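Local coordinates for conserved hypothetical protein (Xanthomonas campestris, PDB 1TTZ) that is of unknown function but belongs to the glutaredoxin-like family, so probably takes part in thiol-disulfide redox chemistry, at residues Y6-C11 with A39-Y44; C14-E19 with L59-D64; A22-G27 with F63-L68; L51-G56 with R69-A74. All blocks are in the same frame, centred on the assembly; numbering follows the deposited sequence.

Interaction 1. Residues Y6-C11 with A39-Y44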
loop_
_atom_site.group_PDB
_atom_site.type_symbol
_atom_site.label_atom_id
_atom_site.label_comp_id
_atom_site.label_asym_id
_atom_site.label_seq_id
_atom_site.Cartn_x
_atom_site.Cartn_y
_atom_site.Cartn_z
ATOM N N TYR A 6 -2.429 -1.246 -3.155
ATOM C CA TYR A 6 -3.808 -1.642 -3.326
ATOM C C TYR A 6 -4.643 -0.692 -2.475
ATOM O O TYR A 6 -4.394 -0.527 -1.277
ATOM C CB TYR A 6 -4.024 -3.096 -2.884
ATOM C CG TYR A 6 -3.356 -4.093 -3.796
ATOM C CD1 TYR A 6 -2.112 -4.635 -3.481
ATOM C CD2 TYR A 6 -3.954 -4.469 -4.998
ATOM C CE1 TYR A 6 -1.474 -5.536 -4.348
ATOM C CE2 TYR A 6 -3.326 -5.367 -5.868
ATOM C CZ TYR A 6 -2.091 -5.895 -5.535
ATOM O OH TYR A 6 -1.480 -6.792 -6.379
ATOM N N GLN A 7 -5.609 -0.041 -3.105
ATOM C CA GLN A 7 -6.482 0.877 -2.396
ATOM C C GLN A 7 -7.870 0.882 -3.012
ATOM O O GLN A 7 -8.120 0.211 -4.011
ATOM C CB GLN A 7 -5.897 2.296 -2.399
ATOM C CG GLN A 7 -5.702 2.939 -3.767
ATOM C CD GLN A 7 -5.156 4.361 -3.670
ATOM O OE1 GLN A 7 -5.724 5.211 -2.985
ATOM N NE2 GLN A 7 -4.051 4.622 -4.362
ATOM N N ARG A 8 -8.783 1.616 -2.391
ATOM C CA ARG A 8 -10.139 1.719 -2.907
ATOM C C ARG A 8 -10.434 3.202 -3.038
ATOM O O ARG A 8 -9.797 4.024 -2.376
ATOM C CB ARG A 8 -11.149 1.062 -1.951
ATOM C CG ARG A 8 -11.294 1.788 -0.623
ATOM C CD ARG A 8 -12.575 1.429 0.126
ATOM N NE ARG A 8 -12.583 0.070 0.662
ATOM C CZ ARG A 8 -13.013 -0.999 0.000
ATOM N NH1 ARG A 8 -13.477 -0.874 -1.239
ATOM N NH2 ARG A 8 -12.988 -2.194 0.583
ATOM N N ASP A 9 -11.389 3.547 -3.894
ATOM C CA ASP A 9 -11.755 4.947 -4.088
ATOM C C ASP A 9 -12.486 5.506 -2.874
ATOM O O ASP A 9 -13.159 4.773 -2.148
ATOM C CB ASP A 9 -12.638 5.107 -5.328
ATOM C CG ASP A 9 -11.855 4.984 -6.619
ATOM O OD1 ASP A 9 -10.919 5.788 -6.817
ATOM O OD2 ASP A 9 -12.173 4.088 -7.434
ATOM N N ASP A 10 -12.350 6.811 -2.665
ATOM C CA ASP A 10 -12.987 7.494 -1.548
ATOM C C ASP A 10 -12.642 6.836 -0.210
ATOM O O ASP A 10 -13.495 6.213 0.427
ATOM C CB ASP A 10 -14.510 7.526 -1.753
ATOM C CG ASP A 10 -15.214 8.438 -0.761
ATOM O OD1 ASP A 10 -14.788 9.609 -0.634
ATOM O OD2 ASP A 10 -16.189 7.992 -0.114
ATOM N N CYS A 11 -11.383 6.973 0.202
ATOM C CA CYS A 11 -10.921 6.417 1.469
ATOM C C CYS A 11 -9.789 7.265 2.033
ATOM O O CYS A 11 -8.720 7.376 1.432
ATOM C CB CYS A 11 -10.435 4.977 1.289
ATOM S SG CYS A 11 -9.790 4.233 2.808
ATOM N N ALA A 39 -12.278 -10.394 -6.882
ATOM C CA ALA A 39 -11.138 -11.099 -6.308
ATOM C C ALA A 39 -10.282 -10.197 -5.411
ATOM O O ALA A 39 -9.885 -10.595 -4.311
ATOM C CB ALA A 39 -10.286 -11.696 -7.420
ATOM N N LEU A 40 -9.995 -8.986 -5.881
ATOM C CA LEU A 40 -9.196 -8.050 -5.103
ATOM C C LEU A 40 -9.993 -7.563 -3.901
ATOM O O LEU A 40 -9.438 -7.317 -2.830
ATOM C CB LEU A 40 -8.771 -6.862 -5.968
ATOM C CG LEU A 40 -7.745 -7.192 -7.052
ATOM C CD1 LEU A 40 -7.458 -5.955 -7.891
ATOM C CD2 LEU A 40 -6.462 -7.703 -6.393
ATOM N N GLU A 41 -11.302 -7.424 -4.083
ATOM C CA GLU A 41 -12.170 -6.978 -3.003
ATOM C C GLU A 41 -12.156 -7.964 -1.842
ATOM O O GLU A 41 -12.067 -7.564 -0.684
ATOM C CB GLU A 41 -13.612 -6.816 -3.499
ATOM C CG GLU A 41 -14.029 -5.380 -3.731
ATOM C CD GLU A 41 -14.118 -4.579 -2.443
ATOM O OE1 GLU A 41 -14.261 -3.341 -2.521
ATOM O OE2 GLU A 41 -14.053 -5.180 -1.353
ATOM N N SER A 42 -12.243 -9.253 -2.154
ATOM C CA SER A 42 -12.265 -10.270 -1.107
ATOM C C SER A 42 -10.908 -10.422 -0.430
ATOM O O SER A 42 -10.830 -10.690 0.771
ATOM C CB SER A 42 -12.710 -11.618 -1.680
ATOM O OG SER A 42 -11.723 -12.156 -2.536
ATOM N N ALA A 43 -9.845 -10.232 -1.204
ATOM C CA ALA A 43 -8.487 -10.356 -0.696
ATOM C C ALA A 43 -7.997 -9.135 0.081
ATOM O O ALA A 43 -7.264 -9.286 1.055
ATOM C CB ALA A 43 -7.525 -10.644 -1.852
ATOM N N TYR A 44 -8.387 -7.934 -0.344
ATOM C CA TYR A 44 -7.935 -6.716 0.333
ATOM C C TYR A 44 -9.033 -5.803 0.883
ATOM O O TYR A 44 -8.730 -4.800 1.530
ATOM C CB TYR A 44 -7.061 -5.880 -0.610
ATOM C CG TYR A 44 -5.845 -6.591 -1.163
ATOM C CD1 TYR A 44 -5.864 -7.170 -2.432
ATOM C CD2 TYR A 44 -4.674 -6.680 -0.418
ATOM C CE1 TYR A 44 -4.734 -7.821 -2.947
ATOM C CE2 TYR A 44 -3.547 -7.325 -0.914
ATOM C CZ TYR A 44 -3.579 -7.893 -2.174
ATOM O OH TYR A 44 -2.450 -8.533 -2.640
#
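R8 and E41 carry the polar half of this contact. NH1 of R8 donates to OE1 of E41 at 2.9 Å, an almost straight bond (172°) that leaves in the guanidinium plane and meets the syn side of the carboxylate, somewhat out of its plane. The arginine chain kinks about its CG-CD bond (chi3 70°), which turns the group across the end of the glutamate. Only one short bond is made here, since NH2 stays 3.5 Å from OE1; instead NH2 donates to the carbonyl O of G45, just past the helix, while D35 forms a long, weak ion pair with NH1. One guanidinium therefore ties the end of helix 38-44 to the loop after strand 3-7.

The apolar half is a face-to-face stack of Y6 and Y44, with centroids 4.2 Å apart and planes only 10° from parallel. In it OH of Y44 lies 3.6 Å from CE1 of Y6, and that hydroxyl is satisfied elsewhere, by the carboxylate of E58. CD2 of L40 adds an apolar touch at 3.9 Å from CE2 of Y6. V32 of the neighbouring strand also packs on Y6 and L40.

Helix 38-44 is thus pinned against one face of the central sheet, opposite the helix 12-23 side, as in the alpha/beta sandwich of the thioredoxin fold; the loop leads on to C11, first cysteine of a CxxC that resembles the thioredoxin-type redox motif.

Interaction 2. Residues C14-E19 with L59-D64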
loop_
_atom_site.group_PDB
_atom_site.type_symbol
_atom_site.label_atom_id
_atom_site.label_comp_id
_atom_site.label_asym_id
_atom_site.label_seq_id
_atom_site.Cartn_x
_atom_site.Cartn_y
_atom_site.Cartn_z
ATOM N N CYS A 14 -6.499 5.429 2.603
ATOM C CA CYS A 14 -5.748 5.232 1.373
ATOM C C CYS A 14 -5.008 6.508 0.987
ATOM O O CYS A 14 -3.871 6.456 0.529
ATOM C CB CYS A 14 -6.680 4.797 0.236
ATOM S SG CYS A 14 -7.252 3.071 0.362
ATOM N N ASP A 15 -5.650 7.656 1.173
ATOM C CA ASP A 15 -5.002 8.919 0.849
ATOM C C ASP A 15 -3.798 9.103 1.752
ATOM O O ASP A 15 -2.786 9.655 1.336
ATOM C CB ASP A 15 -5.948 10.100 1.053
ATOM C CG ASP A 15 -7.188 10.005 0.199
ATOM O OD1 ASP A 15 -7.114 9.426 -0.908
ATOM O OD2 ASP A 15 -8.233 10.520 0.638
ATOM N N GLN A 16 -3.913 8.638 2.994
ATOM C CA GLN A 16 -2.816 8.753 3.951
ATOM C C GLN A 16 -1.645 7.857 3.561
ATOM O O GLN A 16 -0.488 8.198 3.806
ATOM C CB GLN A 16 -3.278 8.380 5.357
ATOM C CG GLN A 16 -4.291 9.324 5.974
ATOM C CD GLN A 16 -4.674 8.899 7.385
ATOM O OE1 GLN A 16 -4.017 9.267 8.360
ATOM N NE2 GLN A 16 -5.724 8.100 7.493
ATOM N N ALA A 17 -1.946 6.702 2.967
ATOM C CA ALA A 17 -0.892 5.787 2.537
ATOM C C ALA A 17 -0.104 6.494 1.438
ATOM O O ALA A 17 1.119 6.423 1.387
ATOM C CB ALA A 17 -1.491 4.496 2.007
ATOM N N VAL A 18 -0.818 7.186 0.562
ATOM C CA VAL A 18 -0.171 7.907 -0.520
ATOM C C VAL A 18 0.841 8.912 0.044
ATOM O O VAL A 18 1.947 9.045 -0.478
ATOM C CB VAL A 18 -1.213 8.651 -1.384
ATOM C CG1 VAL A 18 -0.512 9.498 -2.447
ATOM C CG2 VAL A 18 -2.145 7.639 -2.047
ATOM N N GLU A 19 0.465 9.608 1.117
ATOM C CA GLU A 19 1.356 10.587 1.732
ATOM C C GLU A 19 2.528 9.897 2.421
ATOM O O GLU A 19 3.639 10.432 2.451
ATOM C CB GLU A 19 0.600 11.449 2.746
ATOM C CG GLU A 19 -0.624 12.143 2.171
ATOM C CD GLU A 19 -1.081 13.337 2.998
ATOM O OE1 GLU A 19 -1.135 13.233 4.241
ATOM O OE2 GLU A 19 -1.400 14.383 2.395
ATOM N N LEU A 59 2.620 -4.992 3.325
ATOM C CA LEU A 59 2.542 -4.169 4.525
ATOM C C LEU A 59 1.115 -3.641 4.587
ATOM O O LEU A 59 0.680 -2.921 3.683
ATOM C CB LEU A 59 3.512 -2.993 4.417
ATOM C CG LEU A 59 3.679 -2.121 5.663
ATOM C CD1 LEU A 59 4.356 -2.929 6.764
ATOM C CD2 LEU A 59 4.513 -0.890 5.311
ATOM N N ASP A 60 0.389 -4.002 5.640
ATOM C CA ASP A 60 -0.997 -3.569 5.797
ATOM C C ASP A 60 -1.124 -2.317 6.650
ATOM O O ASP A 60 -0.350 -2.112 7.576
ATOM C CB ASP A 60 -1.838 -4.670 6.444
ATOM C CG ASP A 60 -1.991 -5.897 5.565
ATOM O OD1 ASP A 60 -2.695 -6.835 5.992
ATOM O OD2 ASP A 60 -1.414 -5.929 4.461
ATOM N N TRP A 61 -2.108 -1.482 6.328
ATOM C CA TRP A 61 -2.362 -0.275 7.095
ATOM C C TRP A 61 -2.680 -0.737 8.522
ATOM O O TRP A 61 -3.235 -1.820 8.717
ATOM C CB TRP A 61 -3.561 0.466 6.507
ATOM C CG TRP A 61 -3.828 1.760 7.199
ATOM C CD1 TRP A 61 -4.773 2.007 8.149
ATOM C CD2 TRP A 61 -3.110 2.983 7.015
ATOM N NE1 TRP A 61 -4.688 3.317 8.569
ATOM C CE2 TRP A 61 -3.673 3.938 7.886
ATOM C CE3 TRP A 61 -2.039 3.364 6.195
ATOM C CZ2 TRP A 61 -3.201 5.256 7.959
ATOM C CZ3 TRP A 61 -1.567 4.676 6.270
ATOM C CH2 TRP A 61 -2.148 5.601 7.143
ATOM N N PRO A 62 -2.339 0.071 9.539
ATOM C CA PRO A 62 -1.683 1.376 9.470
ATOM C C PRO A 62 -0.159 1.330 9.408
ATOM O O PRO A 62 0.479 0.409 9.920
ATOM C CB PRO A 62 -2.150 2.043 10.752
ATOM C CG PRO A 62 -2.076 0.902 11.719
ATOM C CD PRO A 62 -2.729 -0.234 10.932
ATOM N N PHE A 63 0.406 2.345 8.771
ATOM C CA PHE A 63 1.846 2.502 8.684
ATOM C C PHE A 63 2.213 3.963 8.470
ATOM O O PHE A 63 1.651 4.634 7.605
ATOM C CB PHE A 63 2.463 1.635 7.572
ATOM C CG PHE A 63 1.781 1.742 6.224
ATOM C CD1 PHE A 63 0.936 0.723 5.781
ATOM C CD2 PHE A 63 2.051 2.813 5.368
ATOM C CE1 PHE A 63 0.376 0.760 4.498
ATOM C CE2 PHE A 63 1.496 2.865 4.081
ATOM C CZ PHE A 63 0.657 1.833 3.646
ATOM N N ASP A 64 3.133 4.463 9.288
ATOM C CA ASP A 64 3.595 5.838 9.152
ATOM C C ASP A 64 4.912 5.822 8.378
ATOM O O ASP A 64 5.412 4.749 8.023
ATOM C CB ASP A 64 3.791 6.487 10.525
ATOM C CG ASP A 64 4.665 5.659 11.446
ATOM O OD1 ASP A 64 5.506 4.889 10.934
ATOM O OD2 ASP A 64 4.515 5.790 12.682
#
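W61 reaches over to helix 12-23 and sets the benzo end of its indole beside Q16 and A17. The closest touch is CH2 of W61 on CB of Q16, at 3.5 Å. With the indole trans to the backbone N of W61 (chi1 -177°), the ring reaches the flank of helix 12-23. The next atom of the rim, CZ3, comes to 3.9 Å from the backbone N of A17, so the tryptophan spans two successive residues of the helix.

A17 has the second-largest buried surface. Its methyl is shared: CB is 4.3 Å from CZ3 of W61 and 3.8 Å from CZ of F63, whose ring meets it obliquely. L5 and P49 also touch this methyl, which places it between the helix and the sheet beneath.

Q16 lies on the more open side and runs at about a right angle to the tryptophan. Its chain is extended beyond CG, carrying the amide across the CZ2 corner of the indole, with NE2 3.8 Å from CZ2 of W61 and the amide plane turned 58° from the ring. NE2 has a weak hydrogen bond back to the carbonyl O of H12.

No hydrogen bond crosses between the segments. P62, after its cis peptide, sets CB over one face of the W61 ring, and CE3 of W61 lies over the centre of one face of F63 in an edge-to-face pair. Helix 12-23 lying against the chain leaving edge strand 58-60 is the thioredoxin-fold arrangement, and the helix carries C14 of a CxxC consistent with that fold's redox motif.

Interaction 3. Residues A22-G27 with F63-L68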
loop_
_atom_site.group_PDB
_atom_site.type_symbol
_atom_site.label_atom_id
_atom_site.label_comp_id
_atom_site.label_asym_id
_atom_site.label_seq_id
_atom_site.Cartn_x
_atom_site.Cartn_y
_atom_site.Cartn_z
ATOM N N ALA A 22 5.198 9.260 0.013
ATOM C CA ALA A 22 5.945 10.471 -0.321
ATOM C C ALA A 22 6.923 10.838 0.786
ATOM O O ALA A 22 8.086 11.148 0.522
ATOM C CB ALA A 22 4.982 11.637 -0.562
ATOM N N GLN A 23 6.452 10.796 2.029
ATOM C CA GLN A 23 7.296 11.155 3.162
ATOM C C GLN A 23 8.419 10.165 3.439
ATOM O O GLN A 23 9.515 10.564 3.827
ATOM C CB GLN A 23 6.439 11.370 4.417
ATOM C CG GLN A 23 5.515 12.595 4.304
ATOM C CD GLN A 23 4.888 12.994 5.630
ATOM O OE1 GLN A 23 4.183 12.208 6.255
ATOM N NE2 GLN A 23 5.135 14.232 6.057
ATOM N N ALA A 24 8.148 8.878 3.250
ATOM C CA ALA A 24 9.167 7.857 3.459
ATOM C C ALA A 24 10.069 7.829 2.229
ATOM O O ALA A 24 11.070 7.115 2.191
ATOM C CB ALA A 24 8.516 6.493 3.656
ATOM N N ARG A 25 9.701 8.620 1.225
ATOM C CA ARG A 25 10.450 8.692 -0.020
ATOM C C ARG A 25 10.597 7.303 -0.628
ATOM O O ARG A 25 11.679 6.902 -1.064
ATOM C CB ARG A 25 11.828 9.325 0.209
ATOM C CG ARG A 25 11.760 10.795 0.624
ATOM C CD ARG A 25 11.133 11.676 -0.461
ATOM N NE ARG A 25 11.989 11.820 -1.640
ATOM C CZ ARG A 25 11.736 12.634 -2.664
ATOM N NH1 ARG A 25 10.645 13.392 -2.674
ATOM N NH2 ARG A 25 12.582 12.694 -3.682
ATOM N N ALA A 26 9.498 6.557 -0.623
ATOM C CA ALA A 26 9.501 5.236 -1.209
ATOM C C ALA A 26 9.688 5.564 -2.682
ATOM O O ALA A 26 9.358 6.668 -3.115
ATOM C CB ALA A 26 8.169 4.551 -0.973
ATOM N N GLY A 27 10.222 4.638 -3.457
ATOM C CA GLY A 27 10.427 4.947 -4.860
ATOM C C GLY A 27 9.145 5.095 -5.658
ATOM O O GLY A 27 8.182 5.741 -5.238
ATOM N N PHE A 63 0.406 2.345 8.771
ATOM C CA PHE A 63 1.846 2.502 8.684
ATOM C C PHE A 63 2.213 3.963 8.470
ATOM O O PHE A 63 1.651 4.634 7.605
ATOM C CB PHE A 63 2.463 1.635 7.572
ATOM C CG PHE A 63 1.781 1.742 6.224
ATOM C CD1 PHE A 63 0.936 0.723 5.781
ATOM C CD2 PHE A 63 2.051 2.813 5.368
ATOM C CE1 PHE A 63 0.376 0.760 4.498
ATOM C CE2 PHE A 63 1.496 2.865 4.081
ATOM C CZ PHE A 63 0.657 1.833 3.646
ATOM N N ASP A 64 3.133 4.463 9.288
ATOM C CA ASP A 64 3.595 5.838 9.152
ATOM C C ASP A 64 4.912 5.822 8.378
ATOM O O ASP A 64 5.412 4.749 8.023
ATOM C CB ASP A 64 3.791 6.487 10.525
ATOM C CG ASP A 64 4.665 5.659 11.446
ATOM O OD1 ASP A 64 5.506 4.889 10.934
ATOM O OD2 ASP A 64 4.515 5.790 12.682
ATOM N N ALA A 65 5.473 7.002 8.125
ATOM C CA ALA A 65 6.721 7.111 7.376
ATOM C C ALA A 65 7.844 6.217 7.896
ATOM O O ALA A 65 8.490 5.513 7.120
ATOM C CB ALA A 65 7.185 8.560 7.345
ATOM N N PRO A 66 8.104 6.234 9.216
ATOM C CA PRO A 66 9.184 5.370 9.701
ATOM C C PRO A 66 8.951 3.862 9.536
ATOM O O PRO A 66 9.889 3.111 9.269
ATOM C CB PRO A 66 9.340 5.792 11.166
ATOM C CG PRO A 66 8.008 6.361 11.523
ATOM C CD PRO A 66 7.624 7.126 10.284
ATOM N N ARG A 67 7.708 3.416 9.692
ATOM C CA ARG A 67 7.412 1.997 9.550
ATOM C C ARG A 67 7.559 1.597 8.091
ATOM O O ARG A 67 8.085 0.533 7.767
ATOM C CB ARG A 67 5.988 1.688 10.021
ATOM C CG ARG A 67 5.709 0.193 10.068
ATOM C CD ARG A 67 4.244 -0.134 10.338
ATOM N NE ARG A 67 4.079 -1.580 10.454
ATOM C CZ ARG A 67 3.037 -2.267 9.996
ATOM N NH1 ARG A 67 2.038 -1.648 9.380
ATOM N NH2 ARG A 67 3.006 -3.586 10.141
ATOM N N LEU A 68 7.089 2.467 7.209
ATOM C CA LEU A 68 7.171 2.209 5.786
ATOM C C LEU A 68 8.628 2.160 5.332
ATOM O O LEU A 68 9.058 1.200 4.696
ATOM C CB LEU A 68 6.400 3.290 5.022
ATOM C CG LEU A 68 6.521 3.284 3.498
ATOM C CD1 LEU A 68 6.318 1.879 2.978
ATOM C CD2 LEU A 68 5.488 4.244 2.897
#
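A24 meets A65 and L68 where two helices of this thioredoxin-like fold come together on one face of the sheet: the end of helix 12-23 and the first turn of helix 65-73. The small alanines let the backbones come close, with CA of A24 4.7 Å from CA of A65. CB of A24 rests 3.6 Å from the carbonyl O of A65.

L68 touches the same methyl from a direction roughly at right angles to that of the A65 carbonyl. A chi1 of 173°, trans to the backbone N, lays the leucine's branch point toward helix 12-23, with CG of L68 3.8 Å from CB of A24. CD2 touches the same methyl at an equal distance, while the leucine also packs on A20 and L21 of helix 12-23 and on L51 and L59 of the sheet.

Q23 adds a lighter touch at the surface. Its CB is 4.1 Å from CB of A65, and the extended chain leads the amide off to the side, leaving CB to make the touch.

Both helix ends are closed in standard ways. R25 takes a positive phi in a Schellman motif that finishes helix 12-23, and its side chain points away from helix 65-73. At the other end D64 occupies the N-cap of helix 65-73. Its chi1 of 52° folds the carboxylate back over the first turn, where OD1 of D64 accepts from the backbone N of R67 at 2.9 Å, almost in line with the CG-OD1 bond.

Interaction 4. Residues L51-G56 with R69-A74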
loop_
_atom_site.group_PDB
_atom_site.type_symbol
_atom_site.label_atom_id
_atom_site.label_comp_id
_atom_site.label_asym_id
_atom_site.label_seq_id
_atom_site.Cartn_x
_atom_site.Cartn_y
_atom_site.Cartn_z
ATOM N N LEU A 51 0.403 -2.258 0.887
ATOM C CA LEU A 51 1.545 -2.106 -0.010
ATOM C C LEU A 51 2.168 -3.468 -0.297
ATOM O O LEU A 51 2.333 -4.283 0.610
ATOM C CB LEU A 51 2.603 -1.199 0.619
ATOM C CG LEU A 51 2.536 0.289 0.281
ATOM C CD1 LEU A 51 3.456 1.054 1.218
ATOM C CD2 LEU A 51 2.936 0.515 -1.183
ATOM N N ARG A 52 2.514 -3.718 -1.554
ATOM C CA ARG A 52 3.123 -4.991 -1.920
ATOM C C ARG A 52 4.366 -4.707 -2.761
ATOM O O ARG A 52 4.319 -3.888 -3.678
ATOM C CB ARG A 52 2.114 -5.827 -2.719
ATOM C CG ARG A 52 2.578 -7.228 -3.102
ATOM C CD ARG A 52 1.598 -7.861 -4.081
ATOM N NE ARG A 52 2.037 -9.170 -4.560
ATOM C CZ ARG A 52 1.803 -10.317 -3.929
ATOM N NH1 ARG A 52 2.243 -11.458 -4.443
ATOM N NH2 ARG A 52 1.123 -10.329 -2.791
ATOM N N ASP A 53 5.485 -5.357 -2.446
ATOM C CA ASP A 53 6.690 -5.124 -3.230
ATOM C C ASP A 53 6.915 -6.233 -4.252
ATOM O O ASP A 53 6.195 -7.228 -4.270
ATOM C CB ASP A 53 7.921 -4.948 -2.318
ATOM C CG ASP A 53 8.339 -6.225 -1.609
ATOM O OD1 ASP A 53 7.824 -7.311 -1.940
ATOM O OD2 ASP A 53 9.207 -6.129 -0.713
ATOM N N PRO A 54 7.912 -6.067 -5.132
ATOM C CA PRO A 54 8.201 -7.079 -6.155
ATOM C C PRO A 54 8.340 -8.499 -5.607
ATOM O O PRO A 54 7.882 -9.457 -6.229
ATOM C CB PRO A 54 9.493 -6.562 -6.787
ATOM C CG PRO A 54 9.323 -5.070 -6.698
ATOM C CD PRO A 54 8.801 -4.897 -5.284
HETATM N N MSE A 55 8.958 -8.618 -4.436
HETATM C CA MSE A 55 9.170 -9.910 -3.790
HETATM C C MSE A 55 7.874 -10.558 -3.330
HETATM O O MSE A 55 7.843 -11.747 -3.020
HETATM C CB MSE A 55 10.098 -9.747 -2.586
HETATM C CG MSE A 55 11.373 -10.560 -2.674
HETATM SE SE MSE A 55 12.324 -10.230 -4.326
HETATM C CE MSE A 55 11.965 -11.910 -5.234
ATOM N N GLY A 56 6.807 -9.773 -3.274
ATOM C CA GLY A 56 5.536 -10.313 -2.843
ATOM C C GLY A 56 5.244 -10.025 -1.383
ATOM O O GLY A 56 4.211 -10.448 -0.869
ATOM N N ARG A 69 9.384 3.201 5.663
ATOM C CA ARG A 69 10.791 3.267 5.290
ATOM C C ARG A 69 11.557 2.066 5.844
ATOM O O ARG A 69 12.427 1.517 5.168
ATOM C CB ARG A 69 11.399 4.592 5.778
ATOM C CG ARG A 69 12.925 4.693 5.695
ATOM C CD ARG A 69 13.493 4.151 4.385
ATOM N NE ARG A 69 12.958 4.824 3.211
ATOM C CZ ARG A 69 13.128 4.395 1.964
ATOM N NH1 ARG A 69 13.823 3.288 1.722
ATOM N NH2 ARG A 69 12.592 5.070 0.955
ATOM N N ALA A 70 11.222 1.645 7.059
ATOM C CA ALA A 70 11.890 0.493 7.663
ATOM C C ALA A 70 11.504 -0.796 6.929
ATOM O O ALA A 70 12.341 -1.665 6.693
ATOM C CB ALA A 70 11.525 0.383 9.150
ATOM N N TRP A 71 10.231 -0.919 6.572
ATOM C CA TRP A 71 9.765 -2.103 5.869
ATOM C C TRP A 71 10.532 -2.236 4.561
ATOM O O TRP A 71 11.016 -3.312 4.218
ATOM C CB TRP A 71 8.267 -1.992 5.598
ATOM C CG TRP A 71 7.709 -3.118 4.784
ATOM C CD1 TRP A 71 7.527 -4.411 5.181
ATOM C CD2 TRP A 71 7.238 -3.040 3.437
ATOM N NE1 TRP A 71 6.967 -5.145 4.161
ATOM C CE2 TRP A 71 6.779 -4.323 3.076
ATOM C CE3 TRP A 71 7.155 -2.004 2.496
ATOM C CZ2 TRP A 71 6.243 -4.600 1.811
ATOM C CZ3 TRP A 71 6.619 -2.277 1.237
ATOM C CH2 TRP A 71 6.172 -3.566 0.909
ATOM N N LEU A 72 10.647 -1.130 3.838
ATOM C CA LEU A 72 11.374 -1.119 2.573
ATOM C C LEU A 72 12.837 -1.532 2.763
ATOM O O LEU A 72 13.360 -2.366 2.022
ATOM C CB LEU A 72 11.331 0.277 1.959
ATOM C CG LEU A 72 9.965 0.780 1.504
ATOM C CD1 LEU A 72 10.067 2.245 1.126
ATOM C CD2 LEU A 72 9.484 -0.051 0.325
ATOM N N ASP A 73 13.491 -0.948 3.761
ATOM C CA ASP A 73 14.896 -1.247 4.017
ATOM C C ASP A 73 15.130 -2.632 4.587
ATOM O O ASP A 73 16.265 -3.094 4.644
ATOM C CB ASP A 73 15.498 -0.220 4.972
ATOM C CG ASP A 73 15.501 1.174 4.400
ATOM O OD1 ASP A 73 15.431 1.310 3.160
ATOM O OD2 ASP A 73 15.589 2.131 5.190
ATOM N N ALA A 74 14.061 -3.288 5.018
ATOM C CA ALA A 74 14.168 -4.622 5.593
ATOM C C ALA A 74 14.135 -5.702 4.512
ATOM O O ALA A 74 14.287 -6.886 4.810
ATOM C CB ALA A 74 13.041 -4.846 6.599
#
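L51 begins the contact, still in strand 50-52, with its CB 4.2 Å from CZ3 of W71. Its carbonyl O lies 3.9 Å from CH2 of the same indole, approaching at a slant, and that O is also used within the sheet, accepting from L59 N. At R52 the side chain turns away, to a salt bridge with E58, and only its backbone carbon comes near the rim of the tryptophan.

D53 is next and meets the indole from the edge. Its backbone N sits close to the ring plane, 3.9 Å from CH2 of W71, and its CB is equally far from that atom. A chi1 of 69° tucks the carboxylate in over its own backbone, alongside the rim, its plane 23° from the ring. OD2 forms a salt bridge with R57, which also makes a cation-pi contact with W71 and donates from NH2 to the carbonyl O of W71. The chain then folds through a type I turn from D53 to G56, closed by G56 N on D53 O at 2.8 Å.

W71 supplies most of the helix side of the contact. Apolar and dispersive forces carry it directly, since no hydrogen bond joins the segments; the D53-R57 salt bridge would be expected to hold R57 against the W71 ring, next to the turn.

In the fold
Three of the contacts reach the same sheet. Interaction 1 holds helix 38-44 on one side, while interactions 2, 3 and 4 run along helices 12-23 and 65-73 on the other. Interactions 2 and 3 are neighbours, with centres about 9 Å apart, and share F63 and D64; interactions 3 and 4 both use helix 65-73, their centres about 10 Å apart, and R69 NH2 is 2.8 Å from A24 O. Interactions 1 and 3 are the farthest apart, about 20 Å between centres. C11 and C14 form a CxxC that is probably the redox site, if the protein works as its family does; there R8 N lies 3.5 Å from C14 SG, joining interactions 1 and 2.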